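Putative type VI secretion protein (Escherichia coli, PDB 4HH5) is the helical N-terminal domain of a ClpA/ClpB-family protein of type VI secretion that probably hydrolyses ATP. Local coordinates at residues Y18-C30 and I38-E52. Residues are numbered along the deposited sequence; the frame is centred on the assembly and turned at random.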
# COMPACT_ATOMS: atom_id res chain seq x y z
N TYR A 18 10.12 -3.14 2.59
CA TYR A 18 9.64 -1.77 2.39
C TYR A 18 8.16 -1.61 2.81
O TYR A 18 7.83 -0.73 3.61
CB TYR A 18 9.82 -1.39 0.91
CG TYR A 18 9.60 0.07 0.61
CD1 TYR A 18 10.63 0.99 0.77
CD2 TYR A 18 8.37 0.53 0.15
CE1 TYR A 18 10.44 2.34 0.49
CE2 TYR A 18 8.16 1.89 -0.11
CZ TYR A 18 9.20 2.79 0.06
OH TYR A 18 9.02 4.12 -0.22
N CYS A 19 7.29 -2.50 2.30
CA CYS A 19 5.85 -2.54 2.59
C CYS A 19 5.56 -2.93 4.02
O CYS A 19 4.60 -2.41 4.58
CB CYS A 19 5.11 -3.45 1.61
SG CYS A 19 5.07 -2.83 -0.08
N ALA A 20 6.33 -3.89 4.58
CA ALA A 20 6.16 -4.32 5.97
C ALA A 20 6.49 -3.17 6.93
O ALA A 20 5.70 -2.92 7.85
CB ALA A 20 7.02 -5.54 6.27
N ARG A 21 7.62 -2.48 6.71
CA ARG A 21 8.08 -1.32 7.49
C ARG A 21 6.99 -0.22 7.47
O ARG A 21 6.68 0.36 8.51
CB ARG A 21 9.39 -0.77 6.89
CG ARG A 21 10.16 0.21 7.76
CD ARG A 21 11.57 0.40 7.20
NE ARG A 21 11.66 1.54 6.29
CZ ARG A 21 12.12 1.49 5.04
NH1 ARG A 21 12.55 0.34 4.53
NH2 ARG A 21 12.17 2.59 4.30
N ALA A 22 6.41 0.05 6.28
CA ALA A 22 5.34 1.05 6.12
C ALA A 22 4.07 0.61 6.83
O ALA A 22 3.37 1.46 7.40
CB ALA A 22 5.06 1.29 4.64
N LEU A 23 3.75 -0.70 6.83
CA LEU A 23 2.55 -1.20 7.52
C LEU A 23 2.72 -1.05 9.04
O LEU A 23 1.76 -0.67 9.72
CB LEU A 23 2.18 -2.64 7.10
CG LEU A 23 0.85 -3.20 7.64
CD1 LEU A 23 -0.35 -2.32 7.26
CD2 LEU A 23 0.61 -4.59 7.10
N GLU A 24 3.94 -1.28 9.55
CA GLU A 24 4.28 -1.10 10.97
C GLU A 24 4.16 0.39 11.32
O GLU A 24 3.62 0.72 12.37
CB GLU A 24 5.70 -1.60 11.28
CG GLU A 24 5.86 -3.09 11.11
N GLY A 25 4.65 1.26 10.43
CA GLY A 25 4.55 2.72 10.57
C GLY A 25 3.10 3.19 10.64
O GLY A 25 2.76 4.03 11.47
N ALA A 26 2.23 2.60 9.77
CA ALA A 26 0.79 2.90 9.74
C ALA A 26 0.11 2.47 11.05
O ALA A 26 -0.72 3.22 11.58
CB ALA A 26 0.14 2.21 8.55
N ALA A 27 0.49 1.28 11.59
CA ALA A 27 -0.02 0.74 12.86
C ALA A 27 0.42 1.65 14.02
O ALA A 27 -0.39 1.93 14.90
CB ALA A 27 0.49 -0.68 13.09
N SER A 28 1.69 2.14 13.99
CA SER A 28 2.23 3.06 15.01
C SER A 28 1.49 4.39 14.98
O SER A 28 1.13 4.91 16.04
CB SER A 28 3.72 3.28 14.82
OG SER A 28 4.43 2.08 15.10
N LEU A 29 1.23 4.93 13.77
CA LEU A 29 0.51 6.19 13.58
C LEU A 29 -0.93 6.08 14.13
O LEU A 29 -1.38 6.98 14.85
CB LEU A 29 0.55 6.62 12.11
CG LEU A 29 -0.40 7.74 11.64
CD1 LEU A 29 0.03 9.11 12.16
CD2 LEU A 29 -0.48 7.76 10.12
N CYS A 30 -1.62 4.96 13.85
CA CYS A 30 -2.96 4.67 14.36
C CYS A 30 -2.99 4.66 15.88
O CYS A 30 -3.92 5.19 16.47
CB CYS A 30 -3.49 3.36 13.80
SG CYS A 30 -4.07 3.47 12.10
N ILE A 38 -6.50 0.25 10.94
CA ILE A 38 -5.40 0.60 10.03
C ILE A 38 -5.99 0.47 8.63
O ILE A 38 -6.37 -0.63 8.21
CB ILE A 38 -4.14 -0.30 10.24
CG1 ILE A 38 -3.69 -0.31 11.71
CG2 ILE A 38 -3.00 0.16 9.32
CD1 ILE A 38 -3.04 -1.57 12.19
N THR A 39 -6.13 1.60 7.93
CA THR A 39 -6.73 1.65 6.60
C THR A 39 -5.66 1.70 5.48
O THR A 39 -4.50 2.03 5.77
CB THR A 39 -7.62 2.90 6.49
OG1 THR A 39 -6.77 4.04 6.45
CG2 THR A 39 -8.66 3.00 7.61
N PRO A 40 -6.03 1.45 4.18
CA PRO A 40 -5.04 1.58 3.10
C PRO A 40 -4.49 3.00 3.01
O PRO A 40 -3.35 3.15 2.60
CB PRO A 40 -5.83 1.20 1.84
CG PRO A 40 -7.01 0.43 2.32
CD PRO A 40 -7.35 1.04 3.65
N GLU A 41 -5.28 4.02 3.42
CA GLU A 41 -4.82 5.42 3.42
C GLU A 41 -3.66 5.60 4.40
O GLU A 41 -2.70 6.28 4.06
CB GLU A 41 -5.96 6.41 3.73
CG GLU A 41 -7.00 6.54 2.62
CD GLU A 41 -8.13 5.52 2.62
OE1 GLU A 41 -8.06 4.53 3.38
OE2 GLU A 41 -9.09 5.74 1.86
N HIS A 42 -3.75 4.96 5.61
CA HIS A 42 -2.67 5.01 6.62
C HIS A 42 -1.40 4.39 6.03
O HIS A 42 -0.30 4.94 6.21
CB HIS A 42 -3.05 4.25 7.90
CG HIS A 42 -4.06 4.94 8.77
ND1 HIS A 42 -5.36 4.46 8.89
CD2 HIS A 42 -3.91 6.00 9.59
CE1 HIS A 42 -5.96 5.27 9.74
NE2 HIS A 42 -5.14 6.21 10.20
N TRP A 43 -1.55 3.26 5.33
CA TRP A 43 -0.46 2.54 4.68
C TRP A 43 0.17 3.36 3.56
O TRP A 43 1.39 3.47 3.52
CB TRP A 43 -0.96 1.19 4.15
CG TRP A 43 0.10 0.15 3.97
CD1 TRP A 43 1.43 0.25 4.27
CD2 TRP A 43 -0.10 -1.18 3.45
NE1 TRP A 43 2.07 -0.93 3.96
CE2 TRP A 43 1.15 -1.83 3.47
CE3 TRP A 43 -1.22 -1.88 3.00
CZ2 TRP A 43 1.31 -3.15 3.07
CZ3 TRP A 43 -1.07 -3.20 2.61
CH2 TRP A 43 0.19 -3.82 2.64
N LEU A 44 -0.66 3.94 2.66
CA LEU A 44 -0.16 4.75 1.53
C LEU A 44 0.62 5.97 2.02
O LEU A 44 1.66 6.29 1.44
CB LEU A 44 -1.29 5.18 0.57
CG LEU A 44 -1.93 4.06 -0.27
CD1 LEU A 44 -3.29 4.47 -0.78
CD2 LEU A 44 -1.03 3.64 -1.44
N LEU A 45 0.15 6.61 3.10
CA LEU A 45 0.82 7.76 3.71
C LEU A 45 2.25 7.35 4.10
O LEU A 45 3.20 8.04 3.74
CB LEU A 45 0.03 8.23 4.94
CG LEU A 45 0.51 9.49 5.66
CD1 LEU A 45 -0.66 10.30 6.13
CD2 LEU A 45 1.35 9.15 6.88
N LYS A 46 2.39 6.22 4.82
CA LYS A 46 3.69 5.72 5.27
C LYS A 46 4.55 5.21 4.15
O LYS A 46 5.77 5.39 4.22
CB LYS A 46 3.54 4.71 6.40
CG LYS A 46 3.12 5.37 7.72
CD LYS A 46 4.30 6.07 8.39
CE LYS A 46 3.86 7.06 9.44
NZ LYS A 46 5.00 7.83 9.98
N LEU A 47 3.95 4.64 3.09
CA LEU A 47 4.71 4.22 1.92
C LEU A 47 5.35 5.45 1.24
O LEU A 47 6.56 5.45 0.99
CB LEU A 47 3.84 3.44 0.91
CG LEU A 47 3.50 1.98 1.28
CD1 LEU A 47 2.29 1.50 0.47
CD2 LEU A 47 4.69 1.05 1.02
N LEU A 48 4.55 6.50 1.01
CA LEU A 48 5.02 7.75 0.40
C LEU A 48 6.00 8.47 1.31
O LEU A 48 6.91 9.13 0.82
CB LEU A 48 3.84 8.68 0.02
CG LEU A 48 2.86 8.16 -1.04
CD1 LEU A 48 1.72 9.12 -1.21
CD2 LEU A 48 3.54 7.91 -2.40
N GLU A 49 5.84 8.32 2.65
CA GLU A 49 6.77 8.91 3.61
C GLU A 49 8.18 8.31 3.50
O GLU A 49 9.17 9.02 3.68
CB GLU A 49 6.24 8.79 5.03
CG GLU A 49 7.01 9.67 5.99
CD GLU A 49 6.32 9.96 7.30
OE1 GLU A 49 5.20 9.44 7.51
OE2 GLU A 49 6.88 10.75 8.09
N GLN A 50 8.26 7.01 3.18
CA GLN A 50 9.55 6.33 2.98
C GLN A 50 10.15 6.86 1.67
O GLN A 50 11.36 7.05 1.58
CB GLN A 50 9.37 4.80 2.99
CG GLN A 50 8.97 4.30 4.37
CD GLN A 50 8.73 2.81 4.51
OE1 GLN A 50 8.50 2.33 5.62
NE2 GLN A 50 8.78 2.04 3.43
N GLY A 51 9.27 7.15 0.70
CA GLY A 51 9.51 7.81 -0.57
C GLY A 51 10.63 7.37 -1.48
O GLY A 51 11.25 8.21 -2.14
N GLU A 52 10.90 6.06 -1.55
CA GLU A 52 11.94 5.51 -2.42
C GLU A 52 11.46 4.23 -3.12
O GLU A 52 12.23 3.59 -3.83
CB GLU A 52 13.26 5.26 -1.64
CG GLU A 52 14.01 6.49 -1.15
CD GLU A 52 14.39 7.59 -2.13
OE1 GLU A 52 14.60 8.73 -1.67
OE2 GLU A 52 14.46 7.32 -3.35
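A22 faces K46 and A26 faces H42, their CA atoms 5.0 and 5.1 Å apart, where the axes of helices 18-30 and 40-50 approach to 8.0 Å and cross at 121°. Small residues make such closeness possible: the A22 methyl enters as a knob among W43, K46, L47 and Q50, while K46, bent at chi2, lays its CG and CD along the backbone of G25 and then runs extended to a salt bridge between NZ and E49 OE1.

Polar side chains of helix 40-50 exploit main-chain carbonyls that already serve the helix 18-30 ladder. Q50 NE2 donates to Y18 O at 2.9 Å, from the face of the carbonyl opposite A22 N, and the same nitrogen lies 3.2 Å above the centre of the Y18 ring. The amide stands almost perpendicular to that ring, yet stacks on the R21 guanidinium. Swung away from its backbone N (chi1 -169°), the Y18 ring carries OH to the end of the partner helix, where OH accepts from E52 N at 3.0 Å just beyond G51, whose positive phi ends the helix.

W43 NE1, by contrast, meets C19 O in the carbonyl plane, on a lone pair, at 3.0 Å, and L23 CD1 makes a CH-pi contact over one face of the indole. At the other end, C30 SG sits 3.4 Å from the H42 ring centroid, a sulfur-aromatic contact; T39 N donates to H42 ND1, helping to fix the ring's rotation.

Within this Clp N-terminal domain, W76 of helix 66-78 meets H42 edge-to-face, L94 of helix 92-107 touches L23, I38 and W43, L118 of helix 115-124 packs on C19, W43 and L47, and strand 37-38 pairs in parallel with strand 89-90.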